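Long-range contact in acidic lectin (Psophocarpus tetragonolobus, PDB 1F9K), which binds galactosides, as a dimeric legume lectin carrying calcium and manganese ions, and probably agglutinates cells that display such sugars: residues I165-V177 / V186-E198. The protein carries 3 engineered substitutions. Sequence-based numbering, arbitrary orientation.
Sequences IKYDSPTKILNVV and VYTLSNIVDLKQE
V186 CG1 meets CG1 of V177, 4.0 Å away, the two side chains crossing at a slant at one end of the antiparallel hairpin of strands 173-180 and 185-192, in the back sheet of the legume lectin jelly roll. T188 begins the register opposite V177, on the same face, its OG1 beside CG2 of V177. L189 exchanges both backbone hydrogen bonds with V176, and on the face turned to the metal-binding front sheet V176 and L174 pack on I138 and I140 of strand 137-142. S190 lies on the opposite face, where its OG donates to N175 OD1 over 2.6 Å; the donor sits 25° out of the amide's carbonyl plane. N175 reaches it because its CG is anti to the backbone N (chi1 172°). This face meets the second subunit: K166 NZ of that subunit hydrogen-bonds T188 O, and N175 packs on N175 of the same neighbour. N191 repeats the double backbone bond, with L174. Beyond I192 the strand gives way to loop, yet V193 N still bonds to K172 O, next to the G1 bulge that K172 and I173 form opposite D168. V193 CG2 touches L174 CB at 4.0 Å, and V193 O accepts a hydrogen bond from Y167 OH at 2.7 Å, lying at the edge of the ring near its plane. D194, N-cap of the short helix 195-198, holds K172 by a salt bridge, NZ to OD2 at 3.1 Å. L195 ends the contact: its CD1 approaches Y167 CE2 obliquely, while its backbone N gives a weak, nearly straight hydrogen bond (171°) to Y167 OH, 3.5 Å away.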
# COMPACT_ATOMS: atom_id res chain seq x y z
N ILE A 165 -5.74 5.96 1.89
CA ILE A 165 -5.87 6.36 0.51
C ILE A 165 -4.95 7.55 0.32
O ILE A 165 -5.04 8.53 1.06
CB ILE A 165 -7.31 6.73 0.18
CG1 ILE A 165 -8.14 5.45 0.15
CG2 ILE A 165 -7.39 7.46 -1.17
CD1 ILE A 165 -9.62 5.69 -0.12
N LYS A 166 -4.05 7.45 -0.67
CA LYS A 166 -3.09 8.51 -0.92
C LYS A 166 -3.00 8.94 -2.39
O LYS A 166 -2.98 8.10 -3.29
CB LYS A 166 -1.72 8.03 -0.42
CG LYS A 166 -0.61 9.07 -0.37
CD LYS A 166 0.60 8.49 0.38
CE LYS A 166 1.80 9.42 0.33
NZ LYS A 166 2.99 8.86 1.01
N TYR A 167 -2.97 10.25 -2.63
CA TYR A 167 -2.87 10.81 -3.99
C TYR A 167 -1.72 11.81 -4.09
O TYR A 167 -1.64 12.75 -3.30
CB TYR A 167 -4.17 11.52 -4.39
CG TYR A 167 -4.14 12.07 -5.80
CD1 TYR A 167 -3.95 11.23 -6.89
CD2 TYR A 167 -4.31 13.43 -6.04
CE1 TYR A 167 -3.93 11.72 -8.19
CE2 TYR A 167 -4.29 13.94 -7.35
CZ TYR A 167 -4.10 13.07 -8.42
OH TYR A 167 -4.10 13.54 -9.72
N ASP A 168 -0.82 11.61 -5.05
CA ASP A 168 0.31 12.52 -5.25
C ASP A 168 0.08 13.32 -6.51
O ASP A 168 0.19 12.78 -7.61
CB ASP A 168 1.61 11.74 -5.39
CG ASP A 168 1.96 10.96 -4.16
OD1 ASP A 168 1.85 11.52 -3.04
OD2 ASP A 168 2.35 9.79 -4.29
N SER A 169 -0.25 14.61 -6.38
CA SER A 169 -0.48 15.46 -7.54
C SER A 169 0.65 15.35 -8.59
O SER A 169 0.40 15.08 -9.77
CB SER A 169 -0.65 16.91 -7.10
N PRO A 170 1.92 15.53 -8.16
CA PRO A 170 3.07 15.45 -9.06
C PRO A 170 3.14 14.24 -9.98
O PRO A 170 3.55 14.36 -11.13
CB PRO A 170 4.26 15.51 -8.11
CG PRO A 170 3.72 14.91 -6.85
CD PRO A 170 2.38 15.60 -6.76
N THR A 171 2.75 13.06 -9.49
CA THR A 171 2.80 11.85 -10.31
C THR A 171 1.44 11.37 -10.79
O THR A 171 1.37 10.49 -11.65
CB THR A 171 3.45 10.67 -9.55
OG1 THR A 171 2.91 10.59 -8.22
CG2 THR A 171 4.94 10.84 -9.49
N LYS A 172 0.38 11.95 -10.24
CA LYS A 172 -1.00 11.57 -10.58
C LYS A 172 -1.30 10.12 -10.17
O LYS A 172 -2.12 9.44 -10.78
CB LYS A 172 -1.26 11.77 -12.08
CG LYS A 172 -1.01 13.20 -12.53
CD LYS A 172 -1.89 13.63 -13.70
CE LYS A 172 -1.50 12.98 -15.03
NZ LYS A 172 -2.31 13.50 -16.19
N ILE A 173 -0.65 9.67 -9.10
CA ILE A 173 -0.82 8.33 -8.59
C ILE A 173 -1.78 8.24 -7.41
O ILE A 173 -1.55 8.87 -6.37
CB ILE A 173 0.50 7.75 -8.12
CG1 ILE A 173 1.45 7.62 -9.30
CG2 ILE A 173 0.27 6.41 -7.45
CD1 ILE A 173 2.78 7.00 -8.92
N LEU A 174 -2.83 7.44 -7.57
CA LEU A 174 -3.80 7.20 -6.51
C LEU A 174 -3.55 5.78 -6.02
O LEU A 174 -3.65 4.84 -6.79
CB LEU A 174 -5.23 7.29 -7.01
CG LEU A 174 -6.17 6.96 -5.86
CD1 LEU A 174 -6.53 8.22 -5.04
CD2 LEU A 174 -7.41 6.31 -6.43
N ASN A 175 -3.22 5.65 -4.75
CA ASN A 175 -2.95 4.36 -4.15
C ASN A 175 -3.85 4.13 -2.96
O ASN A 175 -4.04 5.02 -2.12
CB ASN A 175 -1.49 4.28 -3.71
CG ASN A 175 -1.19 3.02 -2.90
OD1 ASN A 175 -1.35 1.90 -3.38
ND2 ASN A 175 -0.76 3.20 -1.67
N VAL A 176 -4.41 2.92 -2.90
CA VAL A 176 -5.30 2.51 -1.83
C VAL A 176 -4.73 1.31 -1.08
O VAL A 176 -4.35 0.31 -1.69
CB VAL A 176 -6.67 2.10 -2.39
CG1 VAL A 176 -7.49 1.43 -1.33
CG2 VAL A 176 -7.40 3.31 -2.89
N VAL A 177 -4.65 1.42 0.24
CA VAL A 177 -4.14 0.30 1.01
C VAL A 177 -5.13 -0.12 2.08
O VAL A 177 -5.64 0.71 2.84
CB VAL A 177 -2.81 0.61 1.67
CG1 VAL A 177 -2.31 -0.64 2.42
CG2 VAL A 177 -1.80 1.00 0.61
N VAL A 186 -2.43 -7.62 4.03
CA VAL A 186 -2.33 -6.33 3.37
C VAL A 186 -2.72 -6.39 1.90
O VAL A 186 -2.21 -7.21 1.13
CB VAL A 186 -0.90 -5.73 3.47
CG1 VAL A 186 -1.01 -4.23 3.66
CG2 VAL A 186 -0.14 -6.36 4.63
N TYR A 187 -3.62 -5.49 1.52
CA TYR A 187 -4.11 -5.39 0.16
C TYR A 187 -3.76 -4.01 -0.38
O TYR A 187 -4.14 -2.99 0.21
CB TYR A 187 -5.62 -5.59 0.14
CG TYR A 187 -6.04 -6.94 0.68
CD1 TYR A 187 -5.93 -8.10 -0.09
CD2 TYR A 187 -6.50 -7.07 1.98
CE1 TYR A 187 -6.28 -9.35 0.44
CE2 TYR A 187 -6.85 -8.32 2.52
CZ TYR A 187 -6.73 -9.45 1.75
OH TYR A 187 -7.05 -10.67 2.32
N THR A 188 -3.02 -3.96 -1.49
CA THR A 188 -2.66 -2.68 -2.08
C THR A 188 -3.02 -2.61 -3.57
O THR A 188 -2.74 -3.52 -4.33
CB THR A 188 -1.16 -2.40 -1.87
OG1 THR A 188 -0.90 -1.04 -2.23
CG2 THR A 188 -0.31 -3.33 -2.74
N LEU A 189 -3.65 -1.51 -3.95
CA LEU A 189 -4.10 -1.29 -5.32
C LEU A 189 -3.90 0.17 -5.74
O LEU A 189 -4.31 1.08 -5.02
CB LEU A 189 -5.59 -1.63 -5.42
CG LEU A 189 -6.28 -1.34 -6.74
CD1 LEU A 189 -5.86 -2.36 -7.78
CD2 LEU A 189 -7.77 -1.41 -6.53
N SER A 190 -3.31 0.39 -6.91
CA SER A 190 -3.05 1.75 -7.40
C SER A 190 -3.33 1.95 -8.88
O SER A 190 -3.20 1.02 -9.70
CB SER A 190 -1.58 2.14 -7.15
OG SER A 190 -1.10 1.55 -5.95
N ASN A 191 -3.70 3.17 -9.24
CA ASN A 191 -3.96 3.49 -10.64
C ASN A 191 -3.66 4.95 -10.88
O ASN A 191 -3.32 5.68 -9.95
CB ASN A 191 -5.40 3.21 -11.00
CG ASN A 191 -5.62 3.22 -12.50
OD1 ASN A 191 -6.76 3.25 -12.98
ND2 ASN A 191 -4.52 3.17 -13.25
N ILE A 192 -3.79 5.39 -12.13
CA ILE A 192 -3.54 6.78 -12.46
C ILE A 192 -4.83 7.58 -12.61
O ILE A 192 -5.74 7.18 -13.33
CB ILE A 192 -2.70 6.92 -13.76
CG1 ILE A 192 -1.22 6.72 -13.44
CG2 ILE A 192 -2.94 8.29 -14.38
CD1 ILE A 192 -0.32 6.96 -14.60
N VAL A 193 -4.88 8.71 -11.91
CA VAL A 193 -6.04 9.57 -11.92
C VAL A 193 -5.61 11.03 -12.00
O VAL A 193 -4.72 11.48 -11.27
CB VAL A 193 -6.88 9.39 -10.64
CG1 VAL A 193 -8.16 10.15 -10.76
CG2 VAL A 193 -7.17 7.92 -10.40
N ASP A 194 -6.26 11.77 -12.89
CA ASP A 194 -5.99 13.18 -13.09
C ASP A 194 -7.20 13.94 -12.52
O ASP A 194 -8.21 14.11 -13.22
CB ASP A 194 -5.84 13.45 -14.58
CG ASP A 194 -5.31 14.84 -14.88
OD1 ASP A 194 -5.27 15.67 -13.96
OD2 ASP A 194 -4.95 15.09 -16.05
N LEU A 195 -7.08 14.39 -11.27
CA LEU A 195 -8.19 15.09 -10.61
C LEU A 195 -8.73 16.30 -11.36
O LEU A 195 -9.94 16.54 -11.38
CB LEU A 195 -7.80 15.50 -9.19
CG LEU A 195 -7.74 14.35 -8.18
CD1 LEU A 195 -7.38 14.88 -6.81
CD2 LEU A 195 -9.08 13.62 -8.15
N LYS A 196 -7.84 17.06 -11.98
CA LYS A 196 -8.26 18.24 -12.72
C LYS A 196 -9.20 17.84 -13.86
O LYS A 196 -10.25 18.44 -14.06
CB LYS A 196 -7.04 18.97 -13.29
N GLN A 197 -8.81 16.80 -14.59
CA GLN A 197 -9.60 16.33 -15.71
C GLN A 197 -10.94 15.73 -15.32
O GLN A 197 -11.96 15.99 -15.96
CB GLN A 197 -8.78 15.33 -16.50
N GLU A 198 -10.95 14.93 -14.25
CA GLU A 198 -12.17 14.27 -13.80
C GLU A 198 -13.15 15.21 -13.09
O GLU A 198 -14.34 14.92 -12.95
CB GLU A 198 -11.80 13.11 -12.88
CG GLU A 198 -10.89 12.10 -13.53
CD GLU A 198 -11.47 11.57 -14.84
OE1 GLU A 198 -12.67 11.21 -14.85
OE2 GLU A 198 -10.73 11.50 -15.85